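Local coordinates for protein disulfide isomerase (Pseudomonas aeruginosa, PDB 4N30) that probably acts as a thiol-disulfide oxidoreductase of the DsbA type, introducing or rearranging disulfide bonds in other proteins, at residues A[47-51]-A[77-81]; A[61-66]-A[92-98]; A[87-91]-A[121-125]; A[106-111]-A[164-168]. The contacts are given in a common frame with arbitrary orientation. Numbering follows the deposited sequence.

Overall arrangement
The four contacts interlock along the chain, each crossing the next, and none is nested inside another. From the N terminus, 47-51 opens contact 1 and 61-66 opens contact 2 before 77-81 closes contact 1, tying the short edge strand to the end of helix 67-81. Contact 3 starts on strand 86-92, and directly after it 92-98 closes contact 2, joining the ends of two parallel strands. Helix 99-131 opens contact 4 at 106-111 and closes contact 3 at 121-125; segment 164-168 then completes contact 4. Contacts 1 to 3 thus share the thioredoxin-type sheet, while contacts 3 and 4 share helix 99-131, with His92 and Glu110 bridging contacts 2 and 4.

Contact 1: residues A[47-51]-A[77-81]; sequences SLYGD and KRWVD
Tyr49 dominates this surface contact between the short edge strand 48-49 and the last turn of helix 67-81 in the thioredoxin fold. Its backbone is extended (phi/psi -122/130), and its t rotamer (chi1 -177°) sends the ring across the helix end. The nearest CA pairs are Tyr49 with Lys77 at 7.4 Å and Gly50 with Val80 at 6.7 Å. Lys77, chi1 m with chi3 p, runs its chain over one ring face: CE lies 3.8 Å from the ring centroid, a CH-pi contact, while NZ makes an off-centre cation-pi interaction at 4.9 Å. Val80 points toward the strand and brings CG1 to 3.9 Å from Tyr49 CD2. Gly50 continues the chain at phi/psi 104/-166, where a CB would be jammed against the carbonyl O of Tyr49 and sit tight against Val80 CG1. At the ring edge, Tyr49 OH donates to Asp81 OD1 at 2.5 Å; a water also donates to Tyr49 OH (3.0 Å) and bonds weakly to Lys77 NZ (3.5 Å). Trp122 meets the ring edge-to-face. Tyrosine suits the place because it offers an aromatic face to a lysine chain and a hydroxyl to a carboxylate, so apolar packing and a short charged hydrogen bond work together.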
# COMPACT_ATOMS: atom_id res chain seq x y z
N SER A 47 5.03 4.90 4.19
CA SER A 47 3.92 4.26 3.48
C SER A 47 2.80 5.21 3.09
O SER A 47 1.76 4.72 2.56
CB SER A 47 3.40 3.08 4.35
OG SER A 47 2.91 3.58 5.58
N LEU A 48 2.95 6.50 3.33
CA LEU A 48 1.94 7.57 3.12
C LEU A 48 2.20 8.26 1.81
O LEU A 48 3.36 8.64 1.54
CB LEU A 48 2.12 8.70 4.17
CG LEU A 48 1.28 9.98 3.94
CD1 LEU A 48 -0.22 9.72 4.02
CD2 LEU A 48 1.69 11.03 4.95
N TYR A 49 1.17 8.46 0.97
CA TYR A 49 1.26 9.27 -0.23
C TYR A 49 0.22 10.33 -0.10
O TYR A 49 -0.96 10.07 0.17
CB TYR A 49 0.98 8.38 -1.45
CG TYR A 49 1.12 9.11 -2.74
CD1 TYR A 49 2.39 9.38 -3.29
CD2 TYR A 49 -0.01 9.61 -3.38
CE1 TYR A 49 2.46 10.15 -4.48
CE2 TYR A 49 0.04 10.40 -4.56
CZ TYR A 49 1.33 10.62 -5.05
OH TYR A 49 1.48 11.36 -6.20
N GLY A 50 0.62 11.61 -0.32
CA GLY A 50 -0.31 12.75 -0.17
C GLY A 50 -0.07 13.52 1.09
O GLY A 50 0.94 13.33 1.79
N ASP A 51 -1.01 14.35 1.43
CA ASP A 51 -0.81 15.29 2.54
C ASP A 51 -0.98 14.58 3.86
O ASP A 51 -2.03 13.93 4.08
CB ASP A 51 -1.82 16.44 2.38
CG ASP A 51 -1.71 17.55 3.51
OD1 ASP A 51 -0.99 17.41 4.50
OD2 ASP A 51 -2.44 18.57 3.40
N LYS A 77 -3.20 6.91 -7.00
CA LYS A 77 -2.30 7.99 -6.64
C LYS A 77 -2.67 9.29 -7.46
O LYS A 77 -2.62 10.37 -6.87
CB LYS A 77 -0.88 7.56 -6.95
CG LYS A 77 -0.35 6.47 -5.98
CD LYS A 77 1.02 5.90 -6.40
CE LYS A 77 2.05 6.95 -6.22
NZ LYS A 77 3.30 6.57 -6.92
N ARG A 78 -3.02 9.14 -8.73
CA ARG A 78 -3.47 10.30 -9.54
C ARG A 78 -4.67 10.95 -8.87
O ARG A 78 -4.76 12.20 -8.70
CB ARG A 78 -3.82 9.76 -10.92
CG ARG A 78 -3.81 10.85 -11.98
CD ARG A 78 -3.91 10.40 -13.43
NE ARG A 78 -5.21 10.82 -13.95
CZ ARG A 78 -5.84 11.91 -13.52
NH1 ARG A 78 -5.23 12.70 -12.65
NH2 ARG A 78 -7.04 12.24 -13.98
N TRP A 79 -5.62 10.12 -8.48
CA TRP A 79 -6.82 10.65 -7.87
C TRP A 79 -6.44 11.41 -6.60
O TRP A 79 -6.99 12.51 -6.31
CB TRP A 79 -7.87 9.54 -7.69
CG TRP A 79 -9.19 10.07 -7.23
CD1 TRP A 79 -10.27 10.36 -8.09
CD2 TRP A 79 -9.70 10.26 -5.89
NE1 TRP A 79 -11.33 10.75 -7.30
CE2 TRP A 79 -11.04 10.75 -6.00
CE3 TRP A 79 -9.13 10.16 -4.62
CZ2 TRP A 79 -11.82 11.09 -4.92
CZ3 TRP A 79 -9.91 10.49 -3.51
CH2 TRP A 79 -11.22 10.96 -3.65
N VAL A 80 -5.55 10.88 -5.79
CA VAL A 80 -5.16 11.56 -4.57
C VAL A 80 -4.45 12.87 -4.90
O VAL A 80 -4.69 13.89 -4.23
CB VAL A 80 -4.27 10.58 -3.76
CG1 VAL A 80 -3.46 11.37 -2.75
CG2 VAL A 80 -5.11 9.50 -3.08
N ASP A 81 -3.69 12.91 -5.98
CA ASP A 81 -3.04 14.18 -6.45
C ASP A 81 -4.03 15.28 -6.69
O ASP A 81 -3.73 16.45 -6.38
CB ASP A 81 -2.29 13.95 -7.74
CG ASP A 81 -1.02 13.14 -7.56
OD1 ASP A 81 -0.48 12.96 -6.44
OD2 ASP A 81 -0.52 12.69 -8.59
O HOH W 1 3.07 9.79 -8.15

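Contact 2: residues A[61-66]-A[92-98]; sequences YADLEC and HLPLQMH
Strands 56-62 and 86-92 run parallel, the beta-alpha-beta unit of the thioredoxin fold with helix 67-81 in its crossover, and here they give out side by side. Ala62 pairs with His92 in a parallel bridge (CA-CA 5.5 Å), and Leu93 N donates to Ala62 O at 2.9 Å. The chain then leaves the sheet: Asp63 to Cys66 form a type I turn, closed by Cys66 N to Asp63 O at 3.0 Å, while 92-98 runs extended as far as Leu95 before a 3-10 turn at 96-98. Asp63 and Pro94 come closest, CA to CA 4.4 Å. Asp63 (chi1 t) serves both segments: OD1 accepts from Glu65 N at 2.8 Å, an Asx turn, and OD2, less surely placed, accepts from Leu95 N at 2.9 Å. Cys66 is the N-cap of the helix that follows and begins a CxxC sequence, probably the redox motif of the DsbA family. The His98 ring lies under the aliphatic part of Glu65, with CB 4.0 Å from its centroid; the Glu65 carboxylate turns elsewhere, to Ser132. His92 NE2 pairs with Glu110, and a water spans the gap beside the strand ends, 3.0 Å from Ala62 O and 2.9 Å from His92 ND1.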
# COMPACT_ATOMS: atom_id res chain seq x y z
N TYR A 61 -5.13 -2.00 0.81
CA TYR A 61 -4.57 -3.32 1.06
C TYR A 61 -4.21 -3.93 -0.26
O TYR A 61 -5.08 -4.16 -1.14
CB TYR A 61 -5.57 -4.22 1.81
CG TYR A 61 -5.71 -3.79 3.25
CD1 TYR A 61 -4.97 -4.42 4.25
CD2 TYR A 61 -6.58 -2.73 3.63
CE1 TYR A 61 -5.02 -4.01 5.58
CE2 TYR A 61 -6.65 -2.31 4.98
CZ TYR A 61 -5.90 -3.01 5.89
OH TYR A 61 -5.90 -2.58 7.23
N ALA A 62 -2.94 -4.23 -0.46
CA ALA A 62 -2.42 -4.53 -1.79
C ALA A 62 -1.25 -5.48 -1.79
O ALA A 62 -0.59 -5.73 -0.75
CB ALA A 62 -2.02 -3.23 -2.49
N ASP A 63 -1.05 -6.08 -2.96
CA ASP A 63 -0.10 -7.22 -3.17
C ASP A 63 0.66 -6.88 -4.47
O ASP A 63 0.04 -6.52 -5.49
CB ASP A 63 -1.02 -8.46 -3.34
CG ASP A 63 -0.34 -9.69 -3.91
OD1 ASP A 63 0.77 -9.67 -4.41
OD2 ASP A 63 -1.03 -10.78 -3.80
N LEU A 64 2.00 -6.90 -4.38
CA LEU A 64 2.84 -6.44 -5.47
C LEU A 64 2.87 -7.46 -6.64
O LEU A 64 3.39 -7.06 -7.70
CB LEU A 64 4.24 -6.18 -4.90
CG LEU A 64 4.25 -4.84 -4.14
CD1 LEU A 64 5.42 -4.80 -3.12
CD2 LEU A 64 4.33 -3.62 -5.08
N GLU A 65 2.31 -8.63 -6.49
CA GLU A 65 2.07 -9.61 -7.55
C GLU A 65 0.70 -9.49 -8.15
O GLU A 65 0.42 -10.25 -9.11
CB GLU A 65 2.35 -11.03 -7.05
CG GLU A 65 3.84 -11.30 -6.75
CD GLU A 65 4.65 -11.17 -8.01
OE1 GLU A 65 5.19 -10.12 -8.27
OE2 GLU A 65 4.68 -12.15 -8.80
N CYS A 66 -0.17 -8.68 -7.61
CA CYS A 66 -1.60 -8.70 -8.04
C CYS A 66 -1.81 -7.77 -9.20
O CYS A 66 -1.44 -6.59 -9.23
CB CYS A 66 -2.42 -8.23 -6.82
SG CYS A 66 -4.14 -7.83 -7.30
N HIS A 92 -0.10 -3.86 3.57
CA HIS A 92 0.31 -5.12 2.95
C HIS A 92 -0.70 -6.17 3.06
O HIS A 92 -1.09 -6.57 4.20
CB HIS A 92 1.64 -5.59 3.57
CG HIS A 92 2.74 -4.68 3.30
ND1 HIS A 92 3.35 -4.59 2.09
CD2 HIS A 92 3.42 -3.82 4.17
CE1 HIS A 92 4.34 -3.68 2.19
NE2 HIS A 92 4.36 -3.18 3.44
N LEU A 93 -1.04 -6.79 1.92
CA LEU A 93 -1.74 -8.03 1.93
C LEU A 93 -1.26 -8.84 0.73
O LEU A 93 -2.01 -9.15 -0.17
CB LEU A 93 -3.24 -7.80 1.90
CG LEU A 93 -4.14 -9.04 2.00
CD1 LEU A 93 -3.86 -9.73 3.33
CD2 LEU A 93 -5.62 -8.67 1.90
N PRO A 94 -0.05 -9.42 0.86
CA PRO A 94 0.40 -10.36 -0.14
C PRO A 94 -0.47 -11.60 -0.07
O PRO A 94 -0.59 -12.20 1.00
CB PRO A 94 1.87 -10.67 0.29
CG PRO A 94 1.89 -10.28 1.75
CD PRO A 94 0.95 -9.13 1.91
N LEU A 95 -1.04 -12.03 -1.15
CA LEU A 95 -2.03 -13.12 -1.16
C LEU A 95 -1.28 -14.43 -1.23
O LEU A 95 -0.27 -14.57 -1.92
CB LEU A 95 -2.98 -13.02 -2.35
CG LEU A 95 -3.86 -11.73 -2.32
CD1 LEU A 95 -4.68 -11.74 -3.61
CD2 LEU A 95 -4.71 -11.73 -1.06
N GLN A 96 -1.76 -15.44 -0.51
CA GLN A 96 -1.08 -16.72 -0.45
C GLN A 96 -0.86 -17.31 -1.84
O GLN A 96 0.20 -17.94 -2.06
CB GLN A 96 -1.91 -17.71 0.41
CG GLN A 96 -1.20 -19.05 0.69
CD GLN A 96 0.15 -18.91 1.45
OE1 GLN A 96 0.28 -18.09 2.31
NE2 GLN A 96 1.12 -19.71 1.01
N MET A 97 -1.79 -17.13 -2.80
CA MET A 97 -1.61 -17.72 -4.14
C MET A 97 -0.45 -17.08 -4.90
O MET A 97 -0.04 -17.67 -5.90
CB MET A 97 -2.91 -17.62 -4.93
CG MET A 97 -3.21 -16.17 -5.39
SD MET A 97 -4.91 -16.05 -5.86
CE MET A 97 -4.92 -14.40 -6.55
N HIS A 98 0.05 -15.93 -4.41
CA HIS A 98 1.22 -15.33 -5.00
C HIS A 98 2.54 -15.68 -4.34
O HIS A 98 3.61 -15.20 -4.78
CB HIS A 98 1.02 -13.80 -5.16
CG HIS A 98 -0.11 -13.43 -6.02
ND1 HIS A 98 -0.48 -13.99 -7.22
CD2 HIS A 98 -0.96 -12.39 -5.79
CE1 HIS A 98 -1.57 -13.31 -7.71
NE2 HIS A 98 -1.85 -12.34 -6.83
O HOH W 2 2.28 -6.07 -0.11

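Contact 3: residues A[87-91]-A[121-125]; sequences NLVWR and FWSAI
This is a buried apolar contact between a strand and a helix in the middle of the protein, where helix 99-131 lies against strand 86-92 of the thioredoxin-type sheet. The short axes of 87-91 and 121-125 approach to 11.5 Å and cross at 64°, and the nearest CA atoms, of Trp90 and Trp122, are still 9.2 Å apart, so large side chains must fill the gap. Strand alternation puts Leu88 and Trp90 on the helix side. Val89 and Arg91 point away, and Arg91 makes a salt bridge with Asp171. On the helix, Phe121, Trp122 and Ile125 follow the i, i+1, i+4 spacing that places them along one side. Trp122 (chi1 m) reaches in with its six-membered ring: CH2 packs 3.8 Å from Leu88 CD2 and also 3.8 Å from Trp90 CB, while its NE1 finds a weak partner in Leu48 O. Trp90 (chi1 t, chi2 -83°) turns one face of its indole to the helix, and Phe121 and Ile125 both approach that face. Phe121, also t, offers its edge in an offset edge-to-face pair, with its ring centroid 5.5 Å from that of the five-membered ring of Trp90 and the planes at 75°. Thr73 of helix 67-81 touches Trp90 too. A broad indole face suits this place, since it takes both an aromatic edge and an aliphatic tip: Ile125 CD1 sits 3.9 Å from the centroid of the six-membered ring of Trp90 and 3.7 Å from Trp90 CE3.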
# COMPACT_ATOMS: atom_id res chain seq x y z
N ASN A 87 -5.60 11.28 1.57
CA ASN A 87 -4.26 10.69 1.36
C ASN A 87 -4.42 9.19 1.24
O ASN A 87 -5.53 8.65 1.24
CB ASN A 87 -3.29 11.18 2.46
CG ASN A 87 -3.63 10.66 3.80
OD1 ASN A 87 -4.29 9.66 4.01
ND2 ASN A 87 -3.13 11.38 4.81
N LEU A 88 -3.29 8.55 0.99
CA LEU A 88 -3.25 7.11 0.64
C LEU A 88 -2.21 6.43 1.48
O LEU A 88 -1.06 6.95 1.58
CB LEU A 88 -2.87 6.99 -0.89
CG LEU A 88 -2.52 5.59 -1.37
CD1 LEU A 88 -3.74 4.66 -1.33
CD2 LEU A 88 -2.09 5.66 -2.82
N VAL A 89 -2.55 5.34 2.15
CA VAL A 89 -1.58 4.54 2.87
C VAL A 89 -1.54 3.16 2.37
O VAL A 89 -2.64 2.51 2.24
CB VAL A 89 -1.87 4.57 4.41
CG1 VAL A 89 -0.91 3.63 5.12
CG2 VAL A 89 -1.74 6.02 4.94
N TRP A 90 -0.39 2.66 1.92
CA TRP A 90 -0.29 1.30 1.43
C TRP A 90 -0.36 0.37 2.62
O TRP A 90 0.47 0.57 3.56
CB TRP A 90 1.05 1.11 0.73
CG TRP A 90 1.35 -0.30 0.24
CD1 TRP A 90 1.86 -1.36 0.96
CD2 TRP A 90 1.13 -0.82 -1.10
NE1 TRP A 90 2.02 -2.44 0.16
CE2 TRP A 90 1.61 -2.17 -1.09
CE3 TRP A 90 0.67 -0.23 -2.29
CZ2 TRP A 90 1.60 -2.96 -2.24
CZ3 TRP A 90 0.70 -1.02 -3.44
CH2 TRP A 90 1.16 -2.36 -3.38
N ARG A 91 -1.18 -0.65 2.60
CA ARG A 91 -1.19 -1.69 3.62
C ARG A 91 -0.90 -3.00 2.95
O ARG A 91 -1.42 -3.35 1.90
CB ARG A 91 -2.58 -1.73 4.29
CG ARG A 91 -3.08 -0.40 4.88
CD ARG A 91 -2.15 0.23 5.88
NE ARG A 91 -2.27 -0.59 7.02
CZ ARG A 91 -3.22 -0.48 7.96
NH1 ARG A 91 -4.19 0.42 7.90
NH2 ARG A 91 -3.21 -1.37 8.96
N PHE A 121 10.00 4.41 -0.96
CA PHE A 121 8.99 3.40 -0.81
C PHE A 121 8.07 3.37 -2.04
O PHE A 121 7.90 2.30 -2.67
CB PHE A 121 8.16 3.68 0.46
CG PHE A 121 6.98 2.78 0.64
CD1 PHE A 121 7.15 1.64 1.40
CD2 PHE A 121 5.72 3.03 0.12
CE1 PHE A 121 6.10 0.77 1.67
CE2 PHE A 121 4.65 2.16 0.40
CZ PHE A 121 4.87 1.02 1.14
N TRP A 122 7.56 4.50 -2.46
CA TRP A 122 6.65 4.52 -3.59
C TRP A 122 7.36 4.32 -4.91
O TRP A 122 6.79 3.68 -5.78
CB TRP A 122 5.81 5.82 -3.57
CG TRP A 122 4.84 5.81 -2.45
CD1 TRP A 122 4.97 6.46 -1.22
CD2 TRP A 122 3.59 5.13 -2.39
NE1 TRP A 122 3.90 6.19 -0.40
CE2 TRP A 122 3.00 5.41 -1.09
CE3 TRP A 122 2.85 4.30 -3.30
CZ2 TRP A 122 1.80 4.85 -0.71
CZ3 TRP A 122 1.61 3.79 -2.91
CH2 TRP A 122 1.10 4.07 -1.60
N SER A 123 8.61 4.73 -5.01
CA SER A 123 9.39 4.41 -6.18
C SER A 123 9.66 2.92 -6.27
O SER A 123 9.63 2.36 -7.38
CB SER A 123 10.70 5.20 -6.24
OG SER A 123 10.42 6.55 -6.48
N ALA A 124 9.85 2.25 -5.14
CA ALA A 124 10.15 0.79 -5.14
C ALA A 124 8.86 0.09 -5.52
O ALA A 124 8.89 -0.99 -6.18
CB ALA A 124 10.67 0.32 -3.81
N ILE A 125 7.69 0.56 -5.03
CA ILE A 125 6.40 -0.04 -5.47
C ILE A 125 6.27 -0.01 -7.00
O ILE A 125 5.95 -1.03 -7.68
CB ILE A 125 5.23 0.70 -4.80
CG1 ILE A 125 5.15 0.28 -3.32
CG2 ILE A 125 3.87 0.35 -5.53
CD1 ILE A 125 4.13 0.94 -2.48

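Contact 4: residues A[106-111]-A[164-168]; sequences ARLVEC and IDSDI
Ala106 begins a crossing of helix 99-131 with helix 162-177, the meeting of two helices in a DsbA-type protein, where a helical region is built into the thioredoxin fold. The axes of 106-111 and 164-168 pass 9.7 Å apart at 120°, and the nearest CA pairs are Glu110 with Ile164 (6.2 Å), Arg107 with Asp165 (6.6 Å) and Ala106 with Ile168 (7.1 Å). The small Ala106 leaves room for Ile168 (chi1 m, chi2 t), whose CD1 rests 3.9 Å from Ala106 CB. One residue on, Arg107 uses its aliphatic chain first, CG at 3.7 Å from Ile168 CD1 and CB at 3.8 Å from Ile164 CD1, and then its charge: NE forms a rather long salt bridge with Asp165 OD1 at 3.5 Å, while Asp165 OD2 pairs with Lys169. Leu108 points away from 164-168, and its side chain packs on Leu154 and Ala158 of helix 151-160. Glu110 packs its methylenes on the isoleucines, CB being 3.7 Å from Ile164 CB, and so carries its carboxylate past them; OE2 bonds to His92, and OE1 accepts from a water at 2.7 Å that also donates to Asp167 OD2 at 2.6 Å. Cys111 ends the segment. Its disulfide to Cys157 fastens helix 99-131 to helix 151-160, and Ile164, with chi1 p (62°) and chi2 between wells at 100°, places its CD1 3.9 Å from Cys111 SG.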
# COMPACT_ATOMS: atom_id res chain seq x y z
N ALA A 106 7.06 -7.32 -0.54
CA ALA A 106 6.62 -6.49 0.54
C ALA A 106 7.83 -6.06 1.42
O ALA A 106 7.93 -4.93 1.87
CB ALA A 106 5.54 -7.23 1.35
N ARG A 107 8.69 -7.02 1.68
CA ARG A 107 9.87 -6.69 2.49
C ARG A 107 10.78 -5.74 1.76
O ARG A 107 11.35 -4.82 2.42
CB ARG A 107 10.58 -7.97 2.87
CG ARG A 107 9.84 -8.95 3.81
CD ARG A 107 10.58 -10.23 4.13
NE ARG A 107 9.69 -11.26 4.54
CZ ARG A 107 9.36 -12.35 3.80
NH1 ARG A 107 10.04 -12.69 2.71
NH2 ARG A 107 8.53 -13.20 4.37
N LEU A 108 10.98 -5.86 0.49
CA LEU A 108 11.83 -4.96 -0.28
C LEU A 108 11.29 -3.54 -0.17
O LEU A 108 12.09 -2.59 0.07
CB LEU A 108 11.89 -5.33 -1.76
CG LEU A 108 12.71 -6.53 -2.04
CD1 LEU A 108 12.55 -6.88 -3.52
CD2 LEU A 108 14.17 -6.31 -1.69
N VAL A 109 9.97 -3.34 -0.22
CA VAL A 109 9.49 -1.96 -0.25
C VAL A 109 9.63 -1.33 1.20
O VAL A 109 9.93 -0.13 1.35
CB VAL A 109 8.08 -1.72 -0.83
CG1 VAL A 109 8.04 -2.15 -2.28
CG2 VAL A 109 6.99 -2.38 -0.01
N GLU A 110 9.41 -2.14 2.25
CA GLU A 110 9.65 -1.61 3.62
C GLU A 110 11.13 -1.24 3.75
O GLU A 110 11.46 -0.17 4.35
CB GLU A 110 9.28 -2.64 4.68
CG GLU A 110 7.78 -2.97 4.77
CD GLU A 110 6.99 -1.72 5.22
OE1 GLU A 110 7.51 -0.93 6.03
OE2 GLU A 110 5.98 -1.36 4.59
N CYS A 111 12.02 -2.11 3.24
CA CYS A 111 13.46 -1.82 3.37
C CYS A 111 13.81 -0.62 2.57
O CYS A 111 14.78 0.12 2.96
CB CYS A 111 14.18 -3.13 2.98
SG CYS A 111 14.01 -4.39 4.21
N ILE A 164 10.57 -5.08 10.15
CA ILE A 164 9.76 -4.85 8.95
C ILE A 164 8.87 -6.05 8.65
O ILE A 164 7.70 -5.93 8.21
CB ILE A 164 10.53 -4.31 7.74
CG1 ILE A 164 11.56 -5.27 7.34
CG2 ILE A 164 11.07 -2.93 8.11
CD1 ILE A 164 11.18 -6.16 6.14
N ASP A 165 9.39 -7.25 8.92
CA ASP A 165 8.62 -8.50 8.69
C ASP A 165 7.40 -8.45 9.58
O ASP A 165 6.27 -8.78 9.08
CB ASP A 165 9.53 -9.72 9.03
CG ASP A 165 8.84 -11.08 8.97
OD1 ASP A 165 8.51 -11.50 7.85
OD2 ASP A 165 8.73 -11.73 10.05
N SER A 166 7.55 -8.01 10.82
CA SER A 166 6.48 -7.92 11.81
C SER A 166 5.44 -6.96 11.32
O SER A 166 4.23 -7.21 11.48
CB SER A 166 7.00 -7.33 13.09
OG SER A 166 7.75 -8.28 13.82
N ASP A 167 5.89 -5.84 10.68
CA ASP A 167 4.95 -4.81 10.30
C ASP A 167 4.12 -5.32 9.13
O ASP A 167 2.91 -5.02 9.06
CB ASP A 167 5.67 -3.58 9.85
CG ASP A 167 6.31 -2.84 11.03
OD1 ASP A 167 5.99 -3.22 12.18
OD2 ASP A 167 7.13 -1.97 10.77
N ILE A 168 4.71 -6.05 8.22
CA ILE A 168 3.96 -6.70 7.14
C ILE A 168 2.93 -7.67 7.68
O ILE A 168 1.74 -7.65 7.29
CB ILE A 168 4.91 -7.37 6.19
CG1 ILE A 168 5.75 -6.26 5.52
CG2 ILE A 168 4.13 -8.17 5.14
CD1 ILE A 168 6.99 -6.85 4.92
O HOH W 3 6.84 -0.52 8.60